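Local coordinates for SusD-like protein BACOVA_02651 (Bacteroides ovatus, PDB 5E76), which binds polysaccharide at the cell surface and probably captures xyloglucan before its transport into the periplasm for degradation, at residues 192-197 with 364-369; 351-356 with 380-385. All coordinates share one frame; numbering follows the deposited sequence.

Interaction 1: 192-197 with 364-369. With EDO (1,2-ethanediol), chain D; EDO (1,2-ethanediol), chain E.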
# COMPACT_ATOMS: atom_id res chain seq x y z
N GLY A 192 -19.99 -14.33 -5.61
CA GLY A 192 -21.41 -14.21 -5.88
C GLY A 192 -22.20 -13.36 -4.89
O GLY A 192 -23.43 -13.54 -4.70
N GLY A 193 -21.50 -12.44 -4.23
CA GLY A 193 -22.14 -11.43 -3.43
C GLY A 193 -22.07 -11.71 -1.94
O GLY A 193 -22.71 -11.04 -1.15
N THR A 194 -21.28 -12.68 -1.52
CA THR A 194 -21.21 -12.97 -0.09
C THR A 194 -19.81 -13.36 0.25
O THR A 194 -19.05 -13.77 -0.62
CB THR A 194 -22.19 -14.08 0.33
OG1 THR A 194 -22.01 -14.33 1.73
CG2 THR A 194 -21.91 -15.37 -0.36
N ARG A 195 -19.40 -13.12 1.47
CA ARG A 195 -18.04 -13.49 1.88
C ARG A 195 -18.06 -14.86 2.50
O ARG A 195 -18.89 -15.13 3.39
CB ARG A 195 -17.47 -12.49 2.86
CG ARG A 195 -17.43 -11.09 2.31
CD ARG A 195 -16.79 -10.07 3.25
NE ARG A 195 -15.52 -9.66 2.68
CZ ARG A 195 -14.91 -8.50 2.90
NH1 ARG A 195 -15.43 -7.61 3.71
NH2 ARG A 195 -13.77 -8.23 2.29
N ASP A 196 -17.12 -15.70 2.07
CA ASP A 196 -17.06 -17.09 2.49
C ASP A 196 -16.86 -17.15 4.01
O ASP A 196 -15.92 -16.56 4.52
CB ASP A 196 -15.92 -17.83 1.76
CG ASP A 196 -15.82 -19.29 2.18
OD1 ASP A 196 -16.72 -20.04 1.72
OD2 ASP A 196 -14.90 -19.68 2.95
N GLU A 197 -17.73 -17.84 4.73
CA GLU A 197 -17.63 -17.92 6.18
C GLU A 197 -16.38 -18.69 6.63
O GLU A 197 -15.77 -18.32 7.63
CB GLU A 197 -18.90 -18.57 6.76
CG GLU A 197 -20.18 -17.68 6.67
CD GLU A 197 -20.09 -16.38 7.43
OE1 GLU A 197 -19.18 -16.21 8.24
OE2 GLU A 197 -20.98 -15.51 7.22
N LEU A 364 -17.16 -8.07 11.07
CA LEU A 364 -18.37 -7.67 10.32
C LEU A 364 -18.91 -8.82 9.46
O LEU A 364 -20.12 -9.15 9.51
CB LEU A 364 -18.07 -6.46 9.43
CG LEU A 364 -19.22 -5.93 8.59
CD1 LEU A 364 -20.32 -5.51 9.47
CD2 LEU A 364 -18.78 -4.74 7.74
N GLY A 365 -18.03 -9.45 8.69
CA GLY A 365 -18.45 -10.54 7.83
C GLY A 365 -19.59 -10.12 6.92
O GLY A 365 -19.52 -9.09 6.25
N ASN A 366 -20.66 -10.91 6.92
CA ASN A 366 -21.80 -10.66 6.06
C ASN A 366 -22.93 -9.89 6.75
O ASN A 366 -24.00 -9.71 6.15
CB ASN A 366 -22.34 -11.98 5.52
CG ASN A 366 -21.32 -12.71 4.64
OD1 ASN A 366 -20.94 -12.22 3.56
ND2 ASN A 366 -20.93 -13.91 5.04
N ASN A 367 -22.68 -9.40 7.97
CA ASN A 367 -23.66 -8.56 8.65
C ASN A 367 -23.60 -7.13 8.16
O ASN A 367 -22.53 -6.65 7.79
CB ASN A 367 -23.45 -8.57 10.17
CG ASN A 367 -23.61 -9.94 10.74
OD1 ASN A 367 -22.73 -10.46 11.46
ND2 ASN A 367 -24.72 -10.57 10.37
N SER A 368 -24.76 -6.47 8.21
CA SER A 368 -24.90 -5.02 7.99
C SER A 368 -24.10 -4.17 8.96
O SER A 368 -23.55 -3.15 8.55
CB SER A 368 -26.40 -4.64 8.13
OG SER A 368 -27.12 -5.25 7.06
N THR A 369 -24.09 -4.52 10.23
CA THR A 369 -23.41 -3.70 11.23
C THR A 369 -22.71 -4.61 12.21
O THR A 369 -23.08 -5.77 12.33
CB THR A 369 -24.42 -2.77 12.01
OG1 THR A 369 -25.26 -3.57 12.85
CG2 THR A 369 -25.36 -2.02 11.05
C1 EDO D . -20.79 -13.01 10.16
O1 EDO D . -20.62 -13.24 8.76
C2 EDO D . -19.53 -13.42 10.90
O2 EDO D . -19.03 -14.56 10.18
C1 EDO E . -27.34 -8.15 9.39
O1 EDO E . -28.05 -9.35 9.12
C2 EDO E . -27.50 -7.67 10.83
O2 EDO E . -26.52 -6.64 11.06
O HOH W 1 -17.13 -8.03 5.90

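Interaction 2: 351-356 with 380-385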
# COMPACT_ATOMS: atom_id res chain seq x y z
N ARG A 351 1.36 -2.77 8.62
CA ARG A 351 1.29 -2.15 9.94
C ARG A 351 0.26 -2.87 10.83
O ARG A 351 -0.72 -3.41 10.33
CB ARG A 351 0.88 -0.67 9.83
CG ARG A 351 1.91 0.25 9.25
CD ARG A 351 1.72 1.67 9.74
NE ARG A 351 0.80 2.46 8.94
CZ ARG A 351 -0.39 2.92 9.32
NH1 ARG A 351 -0.88 2.65 10.54
NH2 ARG A 351 -1.10 3.65 8.47
N LEU A 352 0.47 -2.83 12.14
CA LEU A 352 -0.44 -3.50 13.07
C LEU A 352 -1.83 -2.89 12.98
O LEU A 352 -2.80 -3.58 13.21
CB LEU A 352 0.09 -3.44 14.50
CG LEU A 352 -0.63 -4.24 15.61
CD1 LEU A 352 -0.44 -5.73 15.39
CD2 LEU A 352 -0.18 -3.83 17.05
N ALA A 353 -1.93 -1.60 12.64
CA ALA A 353 -3.22 -0.96 12.44
C ALA A 353 -4.06 -1.69 11.37
O ALA A 353 -5.29 -1.86 11.54
CB ALA A 353 -3.01 0.51 12.05
N ASP A 354 -3.38 -2.13 10.31
CA ASP A 354 -3.99 -2.85 9.22
C ASP A 354 -4.53 -4.15 9.75
O ASP A 354 -5.64 -4.55 9.40
CB ASP A 354 -2.97 -3.08 8.08
CG ASP A 354 -3.59 -3.55 6.77
OD1 ASP A 354 -4.71 -4.12 6.73
OD2 ASP A 354 -2.93 -3.34 5.73
N VAL A 355 -3.78 -4.80 10.63
CA VAL A 355 -4.31 -6.02 11.22
C VAL A 355 -5.54 -5.72 12.08
O VAL A 355 -6.48 -6.52 12.09
CB VAL A 355 -3.30 -6.76 12.06
CG1 VAL A 355 -3.86 -8.09 12.49
CG2 VAL A 355 -2.03 -6.97 11.28
N TYR A 356 -5.56 -4.58 12.76
CA TYR A 356 -6.73 -4.24 13.61
C TYR A 356 -7.97 -4.10 12.73
O TYR A 356 -9.02 -4.69 12.99
CB TYR A 356 -6.51 -2.96 14.42
CG TYR A 356 -5.61 -3.10 15.65
CD1 TYR A 356 -4.82 -4.23 15.84
CD2 TYR A 356 -5.58 -2.10 16.62
CE1 TYR A 356 -4.00 -4.35 16.94
CE2 TYR A 356 -4.77 -2.21 17.75
CZ TYR A 356 -3.98 -3.33 17.91
OH TYR A 356 -3.19 -3.43 19.04
N ASN A 380 -11.89 0.55 16.95
CA ASN A 380 -11.95 1.78 17.76
C ASN A 380 -10.64 2.16 18.34
O ASN A 380 -10.32 3.34 18.55
CB ASN A 380 -12.95 1.61 18.89
CG ASN A 380 -14.36 1.86 18.45
OD1 ASN A 380 -14.63 2.80 17.71
ND2 ASN A 380 -15.27 1.02 18.89
N ARG A 381 -9.87 1.13 18.61
CA ARG A 381 -8.51 1.32 19.05
C ARG A 381 -7.71 2.15 18.02
O ARG A 381 -6.85 2.93 18.41
CB ARG A 381 -7.92 -0.06 19.30
CG ARG A 381 -6.55 -0.10 19.87
CD ARG A 381 -6.44 0.31 21.36
NE ARG A 381 -5.11 0.88 21.46
CZ ARG A 381 -4.84 2.18 21.31
NH1 ARG A 381 -5.82 3.05 21.15
NH2 ARG A 381 -3.58 2.60 21.35
N VAL A 382 -8.02 2.02 16.71
CA VAL A 382 -7.36 2.80 15.65
C VAL A 382 -7.87 4.24 15.66
O VAL A 382 -7.13 5.18 15.43
CB VAL A 382 -7.60 2.18 14.20
CG1 VAL A 382 -7.19 3.11 13.10
CG2 VAL A 382 -6.87 0.87 14.07
N ARG A 383 -9.16 4.38 15.87
CA ARG A 383 -9.75 5.69 15.92
C ARG A 383 -9.24 6.41 17.17
O ARG A 383 -8.99 7.61 17.15
CB ARG A 383 -11.28 5.58 15.93
CG ARG A 383 -11.82 5.29 14.54
CD ARG A 383 -13.29 5.30 14.54
NE ARG A 383 -13.84 6.64 14.69
CZ ARG A 383 -14.18 7.43 13.68
NH1 ARG A 383 -14.01 7.02 12.45
NH2 ARG A 383 -14.72 8.62 13.91
N GLU A 384 -9.05 5.65 18.24
CA GLU A 384 -8.55 6.19 19.50
C GLU A 384 -7.20 6.87 19.27
O GLU A 384 -6.99 8.00 19.73
CB GLU A 384 -8.47 5.07 20.53
CG GLU A 384 -8.00 5.47 21.87
CD GLU A 384 -8.18 4.37 22.92
OE1 GLU A 384 -8.42 3.19 22.57
OE2 GLU A 384 -8.07 4.70 24.11
N ARG A 385 -6.32 6.23 18.50
CA ARG A 385 -5.03 6.83 18.24
C ARG A 385 -5.12 8.10 17.42
O ARG A 385 -4.33 9.02 17.60
CB ARG A 385 -4.14 5.86 17.52
CG ARG A 385 -2.96 6.61 16.95
CD ARG A 385 -1.94 5.69 16.61
NE ARG A 385 -2.29 4.98 15.41
CZ ARG A 385 -1.46 4.19 14.77
NH1 ARG A 385 -0.23 4.04 15.25
NH2 ARG A 385 -1.85 3.56 13.67

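Interaction 1: 192-197 with 364-369
Two interhelical loops of the helical SusD-family body meet where the amide of Asn366 docks on the backbone of Arg195, just ahead of helix 197-213. The amide binds both backbone polar groups of Arg195: Arg195 N donates to Asn366 OD1 at 2.7 Å, in the carbonyl plane and on a lone pair, while Asn366 ND2 returns a nearly straight bond (167°) to Arg195 O at 2.9 Å. This two-point grip fixes the rotation of the amide and tells its oxygen from its nitrogen. The other N-H of ND2 reaches Glu197 OE2 at 2.7 Å; the carboxylate stands 76° to the amide plane, and OE2 is approached from above its own plane. Glu197 arrives there because its chain folds back at chi2 (-62°). Thr194 OG1 lies 3.0 Å from Asn366 OD1, a weak contact. An ethanediol molecule, probably from the crystallisation liquor, bridges Asn366 and Glu197, its O1 accepting from Asn366 N at 3.0 Å and donating to Glu197 OE2. On the Arg195 side, a water accepts from Arg195 NH1 and donates to Gly365 O at 2.6 Å, while the guanidinium also forms a salt bridge with Glu361 of helix 352-364. Leu200 touches both Arg195 and Asn366. Gly365, the first residue past helix 352-364, has positive phi and takes the second position of a type II' beta turn from Leu364 to Asn367; the arrangement is thus a helix-terminating turn whose asparagine pairs with backbone beside the N-cap of another helix.

Interaction 2: 351-356 with 380-385
A helical hairpin of the SusD-family fold, made of helices 352-364 and 374-385, is packed here through Ala353 and Tyr356 against Arg381, Val382 and Arg385. The segment axes approach to 9.8 Å with their directions 136° apart, so the helices run roughly antiparallel but splayed. Val382 CG2 carries the apolar part: it lies 3.9 Å from Tyr356 CB and 4.0 Å from Ala353 O, resting against two residues one turn apart. Arg381 runs alongside the tyrosine, its CG 3.5 Å from Tyr356 CE2, because chi1 (-175°) turns that carbon opposite the backbone nitrogen. Its chain then bends at chi2, and NH1 makes a salt bridge with Glu384 OE1 one turn later, its hydrogen bond a weak one. Replacing Tyr356 by an alanine would keep the CB that meets Val382 but would probably leave CB and CG of Arg381 without their aromatic neighbour. At the other end Arg385 reaches across and bends at its third torsion, bringing NH2 to 3.6 Å from Ala353 CB and 3.4 Å from Arg351 NH1. The two guanidinium planes stand 55° apart, with Arg351 NH1 at the edge of the Arg385 group. These arginines converge on shared acids: both form salt bridges with Glu235 and Glu406, and Arg351 NH2 with Glu410, an arrangement likely to offset their like charges in this buried setting. Helix 396-407 supplies Glu406, which also touches Ala353 and Val382, while helix 197-213 meets Tyr356 through Cys211 and strand 236-240 packs on Leu352 and Val355 through Leu237.

Overall arrangement
From the N terminus, the chain passes first through 192-197, the loop between helices 172-188 and 197-213, then through 351-356 at the start of helix 352-364. That helix leads into 364-369, where interaction 1 closes a loop of 166 intervening residues; helix 374-385 follows, and at 380-385 interaction 2 closes a much shorter one of 23. The segments alternate, so the contacts cross. Both involve helix 352-364, interaction 2 at its first turn and interaction 1 just beyond its last residue. Their centres are 21 Å apart and their nearest atoms about 9 Å, without touching. Together they join this helix to the approach to helix 197-213 and to helix 374-385.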